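PDB 1Y9W: acetyltransferase from Bacillus cereus, which transfers acetyl groups, probably from acetyl-coenzyme A as other members of the GNAT family do, to an acceptor that the structure alone does not show. Local coordinates for the interface of chains A and B. Coordinates in Å, arbitrary orientation; residue numbers count along the deposited sequence, not the author numbering. Chains: chain A/B, Acetyltransferase.

Contact 1: the interface of chains A and B. Residues chain A 44, 80, 83; chain B 1, 4, 6.
A:Val44 and B:Ile6 face each other across an antiparallel bridge between strand 38-45 of chain A and strand 5-8 of chain B, and the compact part of this contact gathers round them. CG2 of A:Val44 meets CG1 of B:Ile6 at 3.8 Å, the two branched side chains crossing at a slant. Beyond it, the terminal methyl CD1 of B:Ile6 lies 3.9 Å from the carboxamide carbon CD of A:Gln83, which reaches out from helix 80-94 to the partner chain. The amide nitrogen NE2 of A:Gln83 also points at the thioether of B:Met1, a weak hydrogen bond to SD of 3.6 Å that is nearly straight, 166° at the hydrogen. The exact placing of this nitrogen is doubtful, since it is modelled too close to the isoleucine methyl, and the weak bond is doubtful with it. SD of B:Met1 lies 3.8 Å from CE1 of A:Tyr80, one turn earlier on the helix. The bend at chi2 (-51°) of B:Met1 brings the sulfur to where it borders both the amide and the ring.

Packing is sparser toward B:Lys4, whose side chain crosses the tyrosine at about a right angle. Methylene CD of B:Lys4 is 3.5 Å from the phenol oxygen OH of A:Tyr80 and 4.0 Å from CG1 of A:Val44. Here the aliphatic stem does the touching, while the bend at chi4 (64°) leaves the terminal amine NZ beside the hydroxyl, no nearer to it than the methylenes, with no hydrogen bond assigned. The patch fastens the N-terminal segment of chain B onto a strand and a helix of chain A, and may thereby help to hold the two-chain assembly together.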
ATOM      1  N   VAL A  44      -1.563 -18.958  14.045  1.00 19.64           N
ATOM      2  CA  VAL A  44      -1.089 -20.113  14.781  1.00 19.61           C
ATOM      3  C   VAL A  44      -1.625 -19.804  16.166  1.00 19.60           C
ATOM      4  O   VAL A  44      -1.319 -18.749  16.714  1.00 20.04           O
ATOM      5  CB  VAL A  44       0.438 -20.164  14.850  1.00 18.67           C
ATOM      6  CG1 VAL A  44       0.870 -21.186  15.883  1.00 20.53           C
ATOM      7  CG2 VAL A  44       1.005 -20.514  13.481  1.00 20.78           C
ATOM      8  N   TYR A  80       7.693 -20.265  13.387  1.00 28.40           N
ATOM      9  CA  TYR A  80       6.297 -20.153  12.995  1.00 26.92           C
ATOM     10  C   TYR A  80       6.158 -19.167  11.834  1.00 26.77           C
ATOM     11  O   TYR A  80       5.251 -19.294  11.007  1.00 26.85           O
ATOM     12  CB  TYR A  80       5.441 -19.693  14.176  1.00 27.81           C
ATOM     13  CG  TYR A  80       5.346 -20.712  15.286  1.00 27.13           C
ATOM     14  CD1 TYR A  80       4.960 -22.025  15.020  1.00 27.08           C
ATOM     15  CD2 TYR A  80       5.647 -20.368  16.597  1.00 28.47           C
ATOM     16  CE1 TYR A  80       4.878 -22.973  16.042  1.00 28.33           C
ATOM     17  CE2 TYR A  80       5.566 -21.309  17.627  1.00 28.88           C
ATOM     18  CZ  TYR A  80       5.181 -22.608  17.343  1.00 28.03           C
ATOM     19  OH  TYR A  80       5.093 -23.537  18.361  1.00 29.89           O
ATOM     20  N   GLN A  83       6.823 -20.840   8.573  1.00 24.26           N
ATOM     21  CA  GLN A  83       5.686 -21.734   8.397  1.00 25.04           C
ATOM     22  C   GLN A  83       4.471 -20.990   7.823  1.00 25.63           C
ATOM     23  O   GLN A  83       3.790 -21.476   6.907  1.00 24.82           O
ATOM     24  CB  GLN A  83       5.332 -22.319   9.761  1.00 28.68           C
ATOM     25  CG  GLN A  83       4.884 -23.759   9.771  1.00 35.57           C
ATOM     26  CD  GLN A  83       4.516 -24.220  11.177  1.00 38.88           C
ATOM     27  OE1 GLN A  83       5.300 -24.069  12.122  1.00 41.47           O
ATOM     28  NE2 GLN A  83       3.321 -24.782  11.322  1.00 41.17           N
TER
ATOM     29  N   MET B   1       4.286 -27.464  17.056  1.00 35.40           N
ATOM     30  CA  MET B   1       2.802 -27.372  16.913  1.00 35.49           C
ATOM     31  C   MET B   1       1.999 -28.087  18.006  1.00 36.37           C
ATOM     32  O   MET B   1       0.765 -28.102  17.954  1.00 35.78           O
ATOM     33  CB  MET B   1       2.363 -27.904  15.545  1.00 33.75           C
ATOM     34  CG  MET B   1       2.727 -26.985  14.394  1.00 32.62           C
ATOM     35  SD  MET B   1       2.158 -25.310  14.721  1.00 26.27           S
ATOM     36  CE  MET B   1       0.402 -25.515  14.433  1.00 27.34           C
ATOM     37  N   LYS B   4      -1.151 -26.683  19.443  1.00 29.79           N
ATOM     38  CA  LYS B   4      -1.320 -25.539  18.560  1.00 29.51           C
ATOM     39  C   LYS B   4      -1.863 -25.994  17.200  1.00 29.99           C
ATOM     40  O   LYS B   4      -1.755 -27.164  16.825  1.00 26.73           O
ATOM     41  CB  LYS B   4       0.008 -24.813  18.348  1.00 30.01           C
ATOM     42  CG  LYS B   4       0.556 -24.119  19.575  1.00 31.62           C
ATOM     43  CD  LYS B   4       1.740 -23.241  19.193  1.00 34.00           C
ATOM     44  CE  LYS B   4       2.393 -22.615  20.409  1.00 34.16           C
ATOM     45  NZ  LYS B   4       2.984 -23.644  21.305  1.00 36.17           N
ATOM     46  N   ILE B   6      -2.902 -24.325  12.974  1.00 31.23           N
ATOM     47  CA  ILE B   6      -2.936 -23.214  12.033  1.00 31.45           C
ATOM     48  C   ILE B   6      -4.286 -23.248  11.341  1.00 31.60           C
ATOM     49  O   ILE B   6      -4.765 -24.309  10.950  1.00 31.71           O
ATOM     50  CB  ILE B   6      -1.845 -23.337  10.951  1.00 31.30           C
ATOM     51  CG1 ILE B   6      -0.468 -23.409  11.602  1.00 34.04           C
ATOM     52  CG2 ILE B   6      -1.884 -22.132  10.026  1.00 29.72           C
ATOM     53  CD1 ILE B   6       0.664 -23.575  10.599  1.00 34.78           C
TER

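Contact 2: the interface of chains A and B. Residues chain A 61, 63, 99, 101, 121; chain B 124, 127, 133.
The imidazole of B:His127 packs against A:His63, A:Leu99 and A:Leu101 of chain A, the first of these on strand 63-71 and the leucines on strand 99-105 of the GNAT acetyltransferase fold. Carbon CE1 of B:His127 stands over the centre of one face of the A:His63 ring, 3.5 Å from its CG. The side chains cross at a slant, and the approach is by a ring carbon, not by a nitrogen. ND1 of A:His63 and NE2 of B:His127 are 4.1 Å apart and not in contact.

The leucines take different parts of the incoming ring. Methyl CD2 of A:Leu99 lies 3.7 Å from CG of B:His127, near the root of the imidazole, whereas CD1 of A:Leu101 meets NE2 toward its far end. Their other contacts run to B:Val124, the last residue of strand 119-124: CG1 packs on the A:Leu99 methyl, while CG2 meets CD2 of A:Leu101, these two side chains approaching tip to tip. CG2 of B:Val124 also sits over the face of the A:Tyr121 ring, 3.8 Å from its centroid in a CH-pi contact and displaced toward the phenol end.

Farther out, a water joins the chains at the edge of the B:His127 ring. It lies in the imidazole plane, 2.9 Å from ND1 of B:His127, and is also 2.7 Å from the backbone oxygen O of A:Phe61, a link that should limit rotation of the imidazole. Chi1 of 168°, which sets CG of B:His127 opposite its own backbone N, directs the ring into chain A. Within chain B, the extended side chain of B:Gln133, from strand 133-139, brings its amide nitrogen NE2 to the imidazole edge in the ring plane.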
ATOM      1  N   PHE A  61      -5.948  -8.904  -8.975  1.00 25.06           N
ATOM      2  CA  PHE A  61      -5.072  -8.844 -10.148  1.00 23.85           C
ATOM      3  C   PHE A  61      -4.248 -10.118 -10.191  1.00 23.33           C
ATOM      4  O   PHE A  61      -3.202 -10.185 -10.844  1.00 23.45           O
ATOM      5  CB  PHE A  61      -4.122  -7.649 -10.059  1.00 23.35           C
ATOM      6  CG  PHE A  61      -4.763  -6.346 -10.393  1.00 23.33           C
ATOM      7  CD1 PHE A  61      -6.050  -6.303 -10.916  1.00 21.83           C
ATOM      8  CD2 PHE A  61      -4.060  -5.158 -10.237  1.00 22.68           C
ATOM      9  CE1 PHE A  61      -6.627  -5.097 -11.286  1.00 22.69           C
ATOM     10  CE2 PHE A  61      -4.630  -3.943 -10.604  1.00 23.65           C
ATOM     11  CZ  PHE A  61      -5.917  -3.912 -11.133  1.00 22.49           C
ATOM     12  N   HIS A  63      -2.598 -11.684  -7.631  1.00 20.64           N
ATOM     13  CA  HIS A  63      -1.349 -11.581  -6.896  1.00 20.80           C
ATOM     14  C   HIS A  63      -1.693 -11.460  -5.423  1.00 19.71           C
ATOM     15  O   HIS A  63      -2.799 -11.044  -5.062  1.00 19.98           O
ATOM     16  CB  HIS A  63      -0.541 -10.353  -7.340  1.00 21.80           C
ATOM     17  CG  HIS A  63      -0.800  -9.125  -6.522  1.00 20.69           C
ATOM     18  ND1 HIS A  63       0.174  -8.525  -5.754  1.00 23.29           N
ATOM     19  CD2 HIS A  63      -1.920  -8.386  -6.351  1.00 20.72           C
ATOM     20  CE1 HIS A  63      -0.334  -7.467  -5.147  1.00 21.42           C
ATOM     21  NE2 HIS A  63      -1.603  -7.361  -5.493  1.00 22.70           N
ATOM     22  N   LEU A  99       2.117 -13.933  -8.522  1.00 27.57           N
ATOM     23  CA  LEU A  99       3.104 -13.095  -7.872  1.00 25.69           C
ATOM     24  C   LEU A  99       2.738 -12.754  -6.436  1.00 24.65           C
ATOM     25  O   LEU A  99       1.562 -12.759  -6.064  1.00 21.64           O
ATOM     26  CB  LEU A  99       3.231 -11.807  -8.692  1.00 28.45           C
ATOM     27  CG  LEU A  99       3.831 -10.533  -8.104  1.00 30.01           C
ATOM     28  CD1 LEU A  99       5.355 -10.628  -8.066  1.00 31.71           C
ATOM     29  CD2 LEU A  99       3.399  -9.362  -8.961  1.00 31.56           C
ATOM     30  N   LEU A 101       3.752  -9.766  -3.464  1.00 18.74           N
ATOM     31  CA  LEU A 101       4.432  -8.503  -3.194  1.00 17.61           C
ATOM     32  C   LEU A 101       4.331  -8.189  -1.713  1.00 18.41           C
ATOM     33  O   LEU A 101       3.335  -8.510  -1.069  1.00 18.44           O
ATOM     34  CB  LEU A 101       3.792  -7.354  -3.972  1.00 15.02           C
ATOM     35  CG  LEU A 101       3.850  -7.387  -5.496  1.00 15.27           C
ATOM     36  CD1 LEU A 101       2.959  -6.294  -6.054  1.00 13.75           C
ATOM     37  CD2 LEU A 101       5.287  -7.200  -5.956  1.00 14.76           C
ATOM     38  N   TYR A 121      13.144  -5.403  -5.107  1.00 14.90           N
ATOM     39  CA  TYR A 121      13.097  -4.711  -6.386  1.00 14.30           C
ATOM     40  C   TYR A 121      13.203  -3.200  -6.259  1.00 14.68           C
ATOM     41  O   TYR A 121      13.354  -2.492  -7.253  1.00 16.59           O
ATOM     42  CB  TYR A 121      11.818  -5.100  -7.143  1.00 15.07           C
ATOM     43  CG  TYR A 121      10.520  -4.588  -6.549  1.00 14.26           C
ATOM     44  CD1 TYR A 121      10.060  -3.306  -6.834  1.00 14.15           C
ATOM     45  CD2 TYR A 121       9.742  -5.395  -5.715  1.00 15.19           C
ATOM     46  CE1 TYR A 121       8.853  -2.839  -6.310  1.00 13.74           C
ATOM     47  CE2 TYR A 121       8.536  -4.935  -5.184  1.00 13.71           C
ATOM     48  CZ  TYR A 121       8.098  -3.655  -5.490  1.00 14.31           C
ATOM     49  OH  TYR A 121       6.896  -3.193  -4.999  1.00 13.00           O
TER
ATOM     50  N   VAL B 124       7.525  -3.333 -10.934  1.00 18.43           N
ATOM     51  CA  VAL B 124       7.032  -4.698 -10.856  1.00 19.38           C
ATOM     52  C   VAL B 124       6.515  -4.982 -12.260  1.00 20.16           C
ATOM     53  O   VAL B 124       5.510  -4.407 -12.701  1.00 19.35           O
ATOM     54  CB  VAL B 124       5.869  -4.846  -9.841  1.00 18.41           C
ATOM     55  CG1 VAL B 124       5.293  -6.254  -9.920  1.00 16.68           C
ATOM     56  CG2 VAL B 124       6.367  -4.562  -8.427  1.00 15.84           C
ATOM     57  N   HIS B 127       2.459  -6.846 -14.164  1.00 23.04           N
ATOM     58  CA  HIS B 127       1.537  -6.848 -13.033  1.00 21.33           C
ATOM     59  C   HIS B 127       0.644  -5.612 -13.098  1.00 20.74           C
ATOM     60  O   HIS B 127       1.125  -4.487 -12.973  1.00 20.59           O
ATOM     61  CB  HIS B 127       2.307  -6.855 -11.701  1.00 21.37           C
ATOM     62  CG  HIS B 127       1.449  -6.567 -10.505  1.00 22.79           C
ATOM     63  ND1 HIS B 127       0.342  -7.323 -10.182  1.00 23.67           N
ATOM     64  CD2 HIS B 127       1.507  -5.577  -9.580  1.00 22.43           C
ATOM     65  CE1 HIS B 127      -0.246  -6.809  -9.114  1.00 23.45           C
ATOM     66  NE2 HIS B 127       0.441  -5.749  -8.730  1.00 21.93           N
ATOM     67  N   GLN B 133       3.750  -2.171 -12.769  1.00 15.72           N
ATOM     68  CA  GLN B 133       3.563  -1.215 -11.677  1.00 14.89           C
ATOM     69  C   GLN B 133       4.841  -0.444 -11.388  1.00 14.86           C
ATOM     70  O   GLN B 133       5.916  -1.026 -11.253  1.00 14.31           O
ATOM     71  CB  GLN B 133       3.090  -1.905 -10.404  1.00 14.60           C
ATOM     72  CG  GLN B 133       2.489  -0.909  -9.429  1.00 14.92           C
ATOM     73  CD  GLN B 133       1.981  -1.555  -8.163  1.00 15.50           C
ATOM     74  OE1 GLN B 133       1.309  -0.903  -7.352  1.00 19.41           O
ATOM     75  NE2 GLN B 133       2.303  -2.836  -7.971  1.00 12.52           N
TER
HETATM   76  O   HOH W   1      -0.527  -9.959 -11.036  1.00 26.69           O

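Contact 1 and contact 2 lie about 28 Å apart, measured between the centres of their C-alpha atoms, and share no residue. Chain B gives its N-terminal stretch to contact 1 but strands 119-124 and 133-139 and the loop joining them to contact 2. Chain A offers strand 38-45 and helix 80-94 in contact 1, but strands 63-71, 99-105 and 119-124 in contact 2, with no element in common. Two-fold symmetry repeats each contact with the chains exchanged. Such spaced, reciprocal attachments would probably limit rocking between subunits and are compatible with a dimer, although the crystal assembly alone does not establish one in solution.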